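Local coordinates for metallophosphoesterase TT1561-like domain-containing protein (Aquifex aeolicus, PDB 2YVT) that is of unknown function but belongs to the calcineurin-like metallophosphoesterase superfamily and may therefore act on phosphate esters, at residues P96-A101 against I179-P184; I137-L142 against W159-I164; H146-D151 against K155-Y160. All coordinates share one frame; numbering follows the deposited sequence.

From the N terminus, the chain reaches the loop 96-101 after strand 91-95. This loop meets 179-184 only after a long excursion, so contact 1 closes the widest loop and ties the loops after strands of two different sheets together. Within that excursion, strand 134-144 passes into helix 158-164 and contact 2 folds the helix back on the strand. Contact 3, between 146-151 and 155-160, shuts the short connection in between; it lies within the span of contact 2 and shares Trp159 and Tyr160 with it. Strand 134-144 lies between strands 155-157 and 175-180, and a backbone hydrogen bond between Pro96 and Gly141 joins contact 1 to contact 2.

Contact 1. Residues P96-A101 against I179-P184; sequences PGKNDA and IFYTPP
Gly97 and Lys98 lie against the ring of Tyr181, joining two loops that each follow a strand of a different sheet. In the calcineurin-like metallophosphoesterase fold the Gly-Lys-Asn-Asp run 97-100 probably corresponds to the GNH(D/E) signature of the family. Tyr181 enters from just beyond strand 175-180, its CB pointing at the other loop and 3.7 Å from Pro96 O. From there CG stands anti to the backbone nitrogen (chi1 171°), which lays the ring beneath the Gly97-Lys98 peptide. Tyr181 CD1 meets Gly97 CA at 3.5 Å, with no side chain in between, in a CH-pi contact near the rim of one face. Lys98 N rides over the centre of that face, 3.7 Å above the plane. Further out, Tyr181 CE2 has Lys98 CB for company at 3.8 Å, and at the tip Tyr181 OH accepts a hydrogen bond from Lys98 NZ at 2.7 Å. The lysine reaches it by bending at chi3 and chi4 after an extended start, which folds the ammonium back toward the phenol. That hydroxyl has a second, weak partner in Asn41 OD1, and the ring also meets the ring of His220, so the phenol is held among loop residues in the buried centre of the protein. The 96-101 loop keeps its own shape through a type I turn, Asp100 N bonding Gly97 O. The Asp100 carboxylate also takes backbone N-H groups of Ile42 and Leu43, tying the turn to a third loop. Asp100 OD2 receives the N-H of Gly97 as well, N to OD2 2.7 Å and nearly straight (168°), on the anti side and 26° out of the carboxylate plane.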
loop_
_atom_site.group_PDB
_atom_site.type_symbol
_atom_site.label_atom_id
_atom_site.label_comp_id
_atom_site.label_asym_id
_atom_site.label_seq_id
_atom_site.Cartn_x
_atom_site.Cartn_y
_atom_site.Cartn_z
ATOM N N PRO A 96 2.936 3.296 -1.117
ATOM C CA PRO A 96 2.959 4.159 0.062
ATOM C C PRO A 96 1.582 4.424 0.656
ATOM O O PRO A 96 0.566 4.420 -0.065
ATOM C CB PRO A 96 3.570 5.465 -0.477
ATOM C CG PRO A 96 3.159 5.493 -1.913
ATOM C CD PRO A 96 3.228 4.052 -2.354
ATOM N N GLY A 97 1.556 4.654 1.968
ATOM C CA GLY A 97 0.329 5.025 2.650
ATOM C C GLY A 97 0.156 6.527 2.831
ATOM O O GLY A 97 0.972 7.340 2.356
ATOM N N LYS A 98 -0.931 6.899 3.501
ATOM C CA LYS A 98 -1.226 8.297 3.806
ATOM C C LYS A 98 -0.070 9.005 4.519
ATOM O O LYS A 98 0.152 10.193 4.313
ATOM C CB LYS A 98 -2.498 8.351 4.646
ATOM C CG LYS A 98 -2.922 9.697 5.160
ATOM C CD LYS A 98 -4.186 9.565 6.029
ATOM C CE LYS A 98 -4.081 8.441 7.088
ATOM N NZ LYS A 98 -4.644 7.092 6.713
ATOM N N ASN A 99 0.672 8.281 5.352
ATOM C CA ASN A 99 1.716 8.924 6.157
ATOM C C ASN A 99 3.112 8.842 5.551
ATOM O O ASN A 99 4.103 9.227 6.182
ATOM C CB ASN A 99 1.710 8.357 7.572
ATOM C CG ASN A 99 0.417 8.642 8.287
ATOM O OD1 ASN A 99 -0.356 7.728 8.581
ATOM N ND2 ASN A 99 0.144 9.916 8.525
ATOM N N ASP A 100 3.185 8.354 4.317
ATOM C CA ASP A 100 4.472 8.161 3.662
ATOM C C ASP A 100 4.765 9.356 2.770
ATOM O O ASP A 100 4.770 9.282 1.537
ATOM C CB ASP A 100 4.480 6.815 2.947
ATOM C CG ASP A 100 4.363 5.669 3.930
ATOM O OD1 ASP A 100 4.912 5.816 5.041
ATOM O OD2 ASP A 100 3.710 4.651 3.619
ATOM N N ALA A 101 4.985 10.467 3.458
ATOM C CA ALA A 101 5.071 11.783 2.866
ATOM C C ALA A 101 6.194 12.562 3.557
ATOM O O ALA A 101 6.544 12.255 4.696
ATOM C CB ALA A 101 3.741 12.503 3.055
ATOM N N ILE A 179 -2.932 -2.625 -6.366
ATOM C CA ILE A 179 -2.553 -2.486 -4.969
ATOM C C ILE A 179 -2.811 -1.050 -4.564
ATOM O O ILE A 179 -2.250 -0.130 -5.162
ATOM C CB ILE A 179 -1.064 -2.836 -4.733
ATOM C CG1 ILE A 179 -0.721 -4.203 -5.344
ATOM C CG2 ILE A 179 -0.740 -2.817 -3.230
ATOM C CD1 ILE A 179 0.758 -4.527 -5.361
ATOM N N PHE A 180 -3.674 -0.867 -3.564
ATOM C CA PHE A 180 -4.053 0.463 -3.086
ATOM C C PHE A 180 -3.862 0.525 -1.588
ATOM O O PHE A 180 -4.115 -0.455 -0.893
ATOM C CB PHE A 180 -5.537 0.761 -3.369
ATOM C CG PHE A 180 -5.929 0.627 -4.812
ATOM C CD1 PHE A 180 -5.374 1.452 -5.785
ATOM C CD2 PHE A 180 -6.868 -0.326 -5.190
ATOM C CE1 PHE A 180 -5.745 1.318 -7.130
ATOM C CE2 PHE A 180 -7.250 -0.465 -6.520
ATOM C CZ PHE A 180 -6.690 0.360 -7.491
ATOM N N TYR A 181 -3.436 1.679 -1.079
ATOM C CA TYR A 181 -3.505 1.893 0.358
ATOM C C TYR A 181 -4.973 1.883 0.812
ATOM O O TYR A 181 -5.328 1.261 1.810
ATOM C CB TYR A 181 -2.818 3.206 0.748
ATOM C CG TYR A 181 -3.047 3.587 2.185
ATOM C CD1 TYR A 181 -2.437 2.876 3.220
ATOM C CD2 TYR A 181 -3.880 4.661 2.518
ATOM C CE1 TYR A 181 -2.644 3.230 4.557
ATOM C CE2 TYR A 181 -4.087 5.032 3.846
ATOM C CZ TYR A 181 -3.472 4.310 4.859
ATOM O OH TYR A 181 -3.684 4.661 6.166
ATOM N N THR A 182 -5.820 2.579 0.058
ATOM C CA THR A 182 -7.221 2.743 0.427
ATOM C C THR A 182 -8.069 1.571 -0.068
ATOM O O THR A 182 -8.030 1.241 -1.256
ATOM C CB THR A 182 -7.770 4.056 -0.137
ATOM O OG1 THR A 182 -6.954 5.131 0.312
ATOM C CG2 THR A 182 -9.200 4.296 0.327
ATOM N N PRO A 183 -8.831 0.937 0.847
ATOM C CA PRO A 183 -9.724 -0.134 0.424
ATOM C C PRO A 183 -11.066 0.386 -0.095
ATOM O O PRO A 183 -11.452 1.521 0.209
ATOM C CB PRO A 183 -9.949 -0.926 1.719
ATOM C CG PRO A 183 -9.885 0.112 2.803
ATOM C CD PRO A 183 -8.885 1.158 2.308
ATOM N N PRO A 184 -11.776 -0.446 -0.864
ATOM C CA PRO A 184 -13.141 -0.098 -1.238
ATOM C C PRO A 184 -14.089 -0.325 -0.074
ATOM O O PRO A 184 -13.739 -1.015 0.889
ATOM C CB PRO A 184 -13.462 -1.114 -2.332
ATOM C CG PRO A 184 -12.672 -2.330 -1.934
ATOM C CD PRO A 184 -11.383 -1.770 -1.385
#

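Contact 2. Residues I137-L142 against W159-I164; sequences IGFGGL and WYVEYI
Phe139 faces Val161, their CA atoms 8.2 Å apart, where strand 137-139 and helix 159-164 run nearly antiparallel (157°) with axes 11.3 Å apart at closest approach. All the contact goes through the phenyl ring, which three side chains of the helix meet from different directions. Over one face lies Val161 CG1, offset toward the rim, while the other methyl, Val161 CG2, touches Phe139 CZ at 4.0 Å. Near the ring plane, at the edge, Phe139 CZ meets Tyr160 CE2 at 4.1 Å. Strands 134-144 and 175-180, parallel neighbours, are joined through helix 158-164 in a beta-alpha-beta crossover whose connection also contains the short strand 155-157; the Phe139 ring lies between the strand and the helix. Ile164, one turn after Tyr160, sets CG2 obliquely against Phe139 CE1 at 3.8 Å. With chi1 at -68°, Ile164 CG1 lies anti to the carbonyl carbon and CG2 anti to the backbone nitrogen; CG2 goes to Phe139, and CG1 lies over a face of the Tyr160 ring, 3.4 Å above its plane. The Tyr160 hydroxyl turns to Glu125 OE1, and Phe139 itself meets the Tyr156 ring edge-to-face.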
loop_
_atom_site.group_PDB
_atom_site.type_symbol
_atom_site.label_atom_id
_atom_site.label_comp_id
_atom_site.label_asym_id
_atom_site.label_seq_id
_atom_site.Cartn_x
_atom_site.Cartn_y
_atom_site.Cartn_z
ATOM N N ILE A 137 -0.428 -2.876 -10.748
ATOM C CA ILE A 137 -0.654 -1.432 -10.694
ATOM C C ILE A 137 -0.709 -1.015 -9.235
ATOM O O ILE A 137 -1.360 -1.677 -8.426
ATOM C CB ILE A 137 -1.980 -1.060 -11.381
ATOM C CG1 ILE A 137 -1.935 -1.465 -12.858
ATOM C CG2 ILE A 137 -2.274 0.435 -11.255
ATOM C CD1 ILE A 137 -3.281 -1.413 -13.504
ATOM N N GLY A 138 -0.026 0.074 -8.897
ATOM C CA GLY A 138 -0.075 0.610 -7.539
ATOM C C GLY A 138 -0.518 2.057 -7.508
ATOM O O GLY A 138 -0.120 2.856 -8.353
ATOM N N PHE A 139 -1.351 2.400 -6.532
ATOM C CA PHE A 139 -1.727 3.795 -6.323
ATOM C C PHE A 139 -1.945 3.971 -4.824
ATOM O O PHE A 139 -2.944 3.504 -4.260
ATOM C CB PHE A 139 -2.985 4.156 -7.136
ATOM C CG PHE A 139 -3.133 5.640 -7.419
ATOM C CD1 PHE A 139 -3.358 6.085 -8.726
ATOM C CD2 PHE A 139 -3.044 6.586 -6.400
ATOM C CE1 PHE A 139 -3.495 7.448 -9.015
ATOM C CE2 PHE A 139 -3.177 7.957 -6.669
ATOM C CZ PHE A 139 -3.412 8.388 -7.984
ATOM N N GLY A 140 -0.968 4.602 -4.180
ATOM C CA GLY A 140 -0.977 4.770 -2.732
ATOM C C GLY A 140 -1.696 6.007 -2.228
ATOM O O GLY A 140 -2.371 6.720 -2.983
ATOM N N GLY A 141 -1.560 6.249 -0.933
ATOM C CA GLY A 141 -2.201 7.393 -0.303
ATOM C C GLY A 141 -3.667 7.170 0.000
ATOM O O GLY A 141 -4.267 6.187 -0.440
ATOM N N LEU A 142 -4.242 8.097 0.757
ATOM C CA LEU A 142 -5.668 8.063 1.073
ATOM C C LEU A 142 -6.438 8.622 -0.110
ATOM O O LEU A 142 -6.251 9.777 -0.487
ATOM C CB LEU A 142 -5.954 8.882 2.330
ATOM C CG LEU A 142 -7.370 8.717 2.887
ATOM C CD1 LEU A 142 -7.586 7.313 3.464
ATOM C CD2 LEU A 142 -7.627 9.783 3.936
ATOM N N TRP A 159 -11.150 12.794 -9.014
ATOM C CA TRP A 159 -10.866 13.240 -10.379
ATOM C C TRP A 159 -9.435 12.910 -10.809
ATOM O O TRP A 159 -9.201 12.523 -11.944
ATOM C CB TRP A 159 -11.142 14.739 -10.549
ATOM C CG TRP A 159 -10.146 15.660 -9.919
ATOM C CD1 TRP A 159 -10.254 16.256 -8.706
ATOM C CD2 TRP A 159 -8.899 16.107 -10.480
ATOM N NE1 TRP A 159 -9.166 17.055 -8.470
ATOM C CE2 TRP A 159 -8.311 16.975 -9.537
ATOM C CE3 TRP A 159 -8.222 15.849 -11.682
ATOM C CZ2 TRP A 159 -7.075 17.596 -9.754
ATOM C CZ3 TRP A 159 -6.990 16.467 -11.905
ATOM C CH2 TRP A 159 -6.428 17.327 -10.937
ATOM N N TYR A 160 -8.486 13.085 -9.893
ATOM C CA TYR A 160 -7.080 12.868 -10.208
ATOM C C TYR A 160 -6.751 11.381 -10.335
ATOM O O TYR A 160 -6.011 10.973 -11.228
ATOM C CB TYR A 160 -6.197 13.538 -9.158
ATOM C CG TYR A 160 -4.721 13.371 -9.414
ATOM C CD1 TYR A 160 -4.059 14.165 -10.359
ATOM C CD2 TYR A 160 -3.979 12.426 -8.699
ATOM C CE1 TYR A 160 -2.695 14.014 -10.593
ATOM C CE2 TYR A 160 -2.622 12.265 -8.920
ATOM C CZ TYR A 160 -1.984 13.061 -9.872
ATOM O OH TYR A 160 -0.634 12.909 -10.093
ATOM N N VAL A 161 -7.310 10.575 -9.435
ATOM C CA VAL A 161 -7.132 9.132 -9.496
ATOM C C VAL A 161 -7.628 8.603 -10.848
ATOM O O VAL A 161 -6.913 7.873 -11.542
ATOM C CB VAL A 161 -7.842 8.441 -8.318
ATOM C CG1 VAL A 161 -7.715 6.928 -8.427
ATOM C CG2 VAL A 161 -7.259 8.954 -6.992
ATOM N N GLU A 162 -8.830 9.023 -11.239
ATOM C CA GLU A 162 -9.410 8.598 -12.509
ATOM C C GLU A 162 -8.578 9.096 -13.694
ATOM O O GLU A 162 -8.341 8.356 -14.654
ATOM C CB GLU A 162 -10.865 9.061 -12.606
ATOM C CG GLU A 162 -11.752 8.441 -11.526
ATOM C CD GLU A 162 -13.219 8.833 -11.635
ATOM O OE1 GLU A 162 -13.550 9.813 -12.343
ATOM O OE2 GLU A 162 -14.043 8.164 -10.981
ATOM N N TYR A 163 -8.102 10.334 -13.600
ATOM C CA TYR A 163 -7.296 10.938 -14.650
ATOM C C TYR A 163 -5.983 10.183 -14.873
ATOM O O TYR A 163 -5.599 9.887 -16.009
ATOM C CB TYR A 163 -6.999 12.398 -14.298
ATOM C CG TYR A 163 -6.256 13.139 -15.382
ATOM C CD1 TYR A 163 -6.907 13.501 -16.567
ATOM C CD2 TYR A 163 -4.906 13.458 -15.236
ATOM C CE1 TYR A 163 -6.234 14.175 -17.583
ATOM C CE2 TYR A 163 -4.219 14.147 -16.252
ATOM C CZ TYR A 163 -4.895 14.498 -17.413
ATOM O OH TYR A 163 -4.222 15.157 -18.417
ATOM N N ILE A 164 -5.289 9.873 -13.782
ATOM C CA ILE A 164 -4.013 9.177 -13.879
ATOM C C ILE A 164 -4.194 7.749 -14.388
ATOM O O ILE A 164 -3.427 7.287 -15.235
ATOM C CB ILE A 164 -3.288 9.154 -12.507
ATOM C CG1 ILE A 164 -2.839 10.569 -12.107
ATOM C CG2 ILE A 164 -2.124 8.139 -12.516
ATOM C CD1 ILE A 164 -1.801 11.221 -13.044
#

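Contact 3. Residues H146-D151 against K155-Y160; sequences HEFEED and KYPRWY
Phe148 lays its ring against the start of helix 158-164, and here the packing is close. CG of the phenylalanine is anti to its backbone nitrogen (chi1 -158°), which swings the ring over Pro157; Pro157 CD lies over one face, 3.5 Å from Phe148 CG, a CH-pi contact. At the far end Phe148 CZ sits over the centre of the Tyr160 ring, 3.4 Å above its plane, and Phe148 CE2 reaches Tyr156 CD1 at 3.5 Å. Phe148, Tyr156, Trp159 and Tyr160 form an aromatic cluster. Its looser side is the exposed one: Trp159 CZ2 merely meets the edge of the phenyl ring at CE1, and His146 brushes Pro157 CB with its carbonyl carbon, 4.0 Å away.

A polar set closes the remainder. Lys155 NZ forms a salt bridge to Glu147, 3.0 Å from both OE1 and OE2 on their syn side, and water 1 joins OE2 to the same ammonium. Lys155 NZ also makes a salt bridge to Glu53 OE2, and Tyr52 OH binds Glu147 OE1. Tyr156 OH donates to the anti lone pair of Glu150 OE2 at 2.6 Å, ring and carboxylate planes 86° apart, while His124 NE2 is a second partner of the hydroxyl. Between backbones, Glu149 and Lys155 make a single antiparallel, hydrogen-bonded bridge, Lys155 N to Glu149 O at 2.8 Å. Strand 155-157 thus lies between 146-151 and its parallel neighbour 134-144, with helix 158-164 starting directly after Pro157 and helices 46-57 and 103-112 touching through Tyr52 and Leu103.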
loop_
_atom_site.group_PDB
_atom_site.type_symbol
_atom_site.label_atom_id
_atom_site.label_comp_id
_atom_site.label_asym_id
_atom_site.label_seq_id
_atom_site.Cartn_x
_atom_site.Cartn_y
_atom_site.Cartn_z
ATOM N N HIS A 146 -12.357 14.760 -2.537
ATOM C CA HIS A 146 -11.962 16.131 -2.886
ATOM C C HIS A 146 -10.633 16.642 -2.297
ATOM O O HIS A 146 -10.277 17.802 -2.518
ATOM C CB HIS A 146 -13.111 17.115 -2.574
ATOM C CG HIS A 146 -14.398 16.800 -3.285
ATOM N ND1 HIS A 146 -15.558 16.459 -2.620
ATOM C CD2 HIS A 146 -14.698 16.749 -4.605
ATOM C CE1 HIS A 146 -16.515 16.221 -3.499
ATOM N NE2 HIS A 146 -16.020 16.389 -4.713
ATOM N N GLU A 147 -9.905 15.795 -1.565
ATOM C CA GLU A 147 -8.632 16.204 -0.953
ATOM C C GLU A 147 -7.423 15.837 -1.809
ATOM O O GLU A 147 -7.375 14.756 -2.385
ATOM C CB GLU A 147 -8.463 15.568 0.421
ATOM C CG GLU A 147 -9.220 16.240 1.537
ATOM C CD GLU A 147 -8.740 15.763 2.883
ATOM O OE1 GLU A 147 -7.904 16.466 3.506
ATOM O OE2 GLU A 147 -9.156 14.657 3.292
ATOM N N PHE A 148 -6.444 16.736 -1.872
ATOM C CA PHE A 148 -5.247 16.534 -2.693
ATOM C C PHE A 148 -4.054 17.129 -1.946
ATOM O O PHE A 148 -3.944 18.358 -1.809
ATOM C CB PHE A 148 -5.443 17.235 -4.050
ATOM C CG PHE A 148 -4.576 16.718 -5.179
ATOM C CD1 PHE A 148 -4.887 17.071 -6.493
ATOM C CD2 PHE A 148 -3.478 15.885 -4.956
ATOM C CE1 PHE A 148 -4.124 16.618 -7.565
ATOM C CE2 PHE A 148 -2.699 15.415 -6.033
ATOM C CZ PHE A 148 -3.021 15.786 -7.335
ATOM N N GLU A 149 -3.187 16.254 -1.438
ATOM C CA GLU A 149 -1.997 16.658 -0.692
ATOM C C GLU A 149 -0.891 15.621 -0.880
ATOM O O GLU A 149 -1.164 14.416 -0.902
ATOM C CB GLU A 149 -2.353 16.782 0.799
ATOM C CG GLU A 149 -1.184 17.088 1.742
ATOM C CD GLU A 149 -0.491 18.416 1.466
ATOM O OE1 GLU A 149 -1.137 19.365 0.971
ATOM O OE2 GLU A 149 0.716 18.518 1.764
ATOM N N GLU A 150 0.356 16.081 -0.996
ATOM C CA GLU A 150 1.473 15.154 -1.136
ATOM C C GLU A 150 2.657 15.450 -0.231
ATOM O O GLU A 150 3.623 14.702 -0.241
ATOM C CB GLU A 150 1.949 15.075 -2.588
ATOM C CG GLU A 150 0.897 14.589 -3.567
ATOM C CD GLU A 150 1.430 14.478 -4.979
ATOM O OE1 GLU A 150 1.938 15.489 -5.526
ATOM O OE2 GLU A 150 1.348 13.373 -5.544
ATOM N N ASP A 151 2.592 16.540 0.536
ATOM C CA ASP A 151 3.729 16.931 1.369
ATOM C C ASP A 151 3.608 16.514 2.840
ATOM O O ASP A 151 4.510 15.886 3.373
ATOM C CB ASP A 151 3.990 18.438 1.248
ATOM C CG ASP A 151 4.466 18.839 -0.141
ATOM O OD1 ASP A 151 4.747 17.953 -0.968
ATOM O OD2 ASP A 151 4.563 20.050 -0.412
ATOM N N LYS A 155 -2.788 12.337 0.090
ATOM C CA LYS A 155 -4.234 12.262 -0.143
ATOM C C LYS A 155 -4.512 12.641 -1.594
ATOM O O LYS A 155 -3.919 13.585 -2.119
ATOM C CB LYS A 155 -4.999 13.219 0.784
ATOM C CG LYS A 155 -4.865 12.929 2.272
ATOM C CD LYS A 155 -5.915 13.738 3.041
ATOM C CE LYS A 155 -5.915 13.429 4.521
ATOM N NZ LYS A 155 -6.937 14.246 5.239
ATOM N N TYR A 156 -5.399 11.897 -2.248
ATOM C CA TYR A 156 -5.724 12.153 -3.648
ATOM C C TYR A 156 -7.229 12.220 -3.843
ATOM O O TYR A 156 -7.970 11.496 -3.178
ATOM C CB TYR A 156 -5.137 11.063 -4.537
ATOM C CG TYR A 156 -3.634 11.060 -4.513
ATOM C CD1 TYR A 156 -2.915 11.955 -5.303
ATOM C CD2 TYR A 156 -2.926 10.188 -3.677
ATOM C CE1 TYR A 156 -1.526 11.982 -5.281
ATOM C CE2 TYR A 156 -1.513 10.203 -3.648
ATOM C CZ TYR A 156 -0.832 11.109 -4.458
ATOM O OH TYR A 156 0.539 11.156 -4.446
ATOM N N PRO A 157 -7.684 13.101 -4.747
ATOM C CA PRO A 157 -9.110 13.245 -5.047
ATOM C C PRO A 157 -9.536 12.365 -6.211
ATOM O O PRO A 157 -8.713 12.048 -7.077
ATOM C CB PRO A 157 -9.211 14.713 -5.458
ATOM C CG PRO A 157 -7.903 14.986 -6.145
ATOM C CD PRO A 157 -6.870 14.088 -5.485
ATOM N N ARG A 158 -10.821 12.005 -6.237
ATOM C CA ARG A 158 -11.375 11.113 -7.256
ATOM C C ARG A 158 -10.981 11.514 -8.678
ATOM O O ARG A 158 -10.523 10.679 -9.456
ATOM C CB ARG A 158 -12.911 11.055 -7.138
ATOM C CG ARG A 158 -13.595 10.256 -8.225
ATOM C CD ARG A 158 -15.122 10.350 -8.097
ATOM N NE ARG A 158 -15.619 9.725 -6.868
ATOM C CZ ARG A 158 -16.119 8.493 -6.804
ATOM N NH1 ARG A 158 -16.174 7.743 -7.902
ATOM N NH2 ARG A 158 -16.549 8.007 -5.641
ATOM N N TRP A 159 -11.150 12.794 -9.014
ATOM C CA TRP A 159 -10.866 13.240 -10.379
ATOM C C TRP A 159 -9.435 12.910 -10.809
ATOM O O TRP A 159 -9.201 12.523 -11.944
ATOM C CB TRP A 159 -11.142 14.739 -10.549
ATOM C CG TRP A 159 -10.146 15.660 -9.919
ATOM C CD1 TRP A 159 -10.254 16.256 -8.706
ATOM C CD2 TRP A 159 -8.899 16.107 -10.480
ATOM N NE1 TRP A 159 -9.166 17.055 -8.470
ATOM C CE2 TRP A 159 -8.311 16.975 -9.537
ATOM C CE3 TRP A 159 -8.222 15.849 -11.682
ATOM C CZ2 TRP A 159 -7.075 17.596 -9.754
ATOM C CZ3 TRP A 159 -6.990 16.467 -11.905
ATOM C CH2 TRP A 159 -6.428 17.327 -10.937
ATOM N N TYR A 160 -8.486 13.085 -9.893
ATOM C CA TYR A 160 -7.080 12.868 -10.208
ATOM C C TYR A 160 -6.751 11.381 -10.335
ATOM O O TYR A 160 -6.011 10.973 -11.228
ATOM C CB TYR A 160 -6.197 13.538 -9.158
ATOM C CG TYR A 160 -4.721 13.371 -9.414
ATOM C CD1 TYR A 160 -4.059 14.165 -10.359
ATOM C CD2 TYR A 160 -3.979 12.426 -8.699
ATOM C CE1 TYR A 160 -2.695 14.014 -10.593
ATOM C CE2 TYR A 160 -2.622 12.265 -8.920
ATOM C CZ TYR A 160 -1.984 13.061 -9.872
ATOM O OH TYR A 160 -0.634 12.909 -10.093
HETATM O O HOH W 1 -9.318 12.854 5.363
#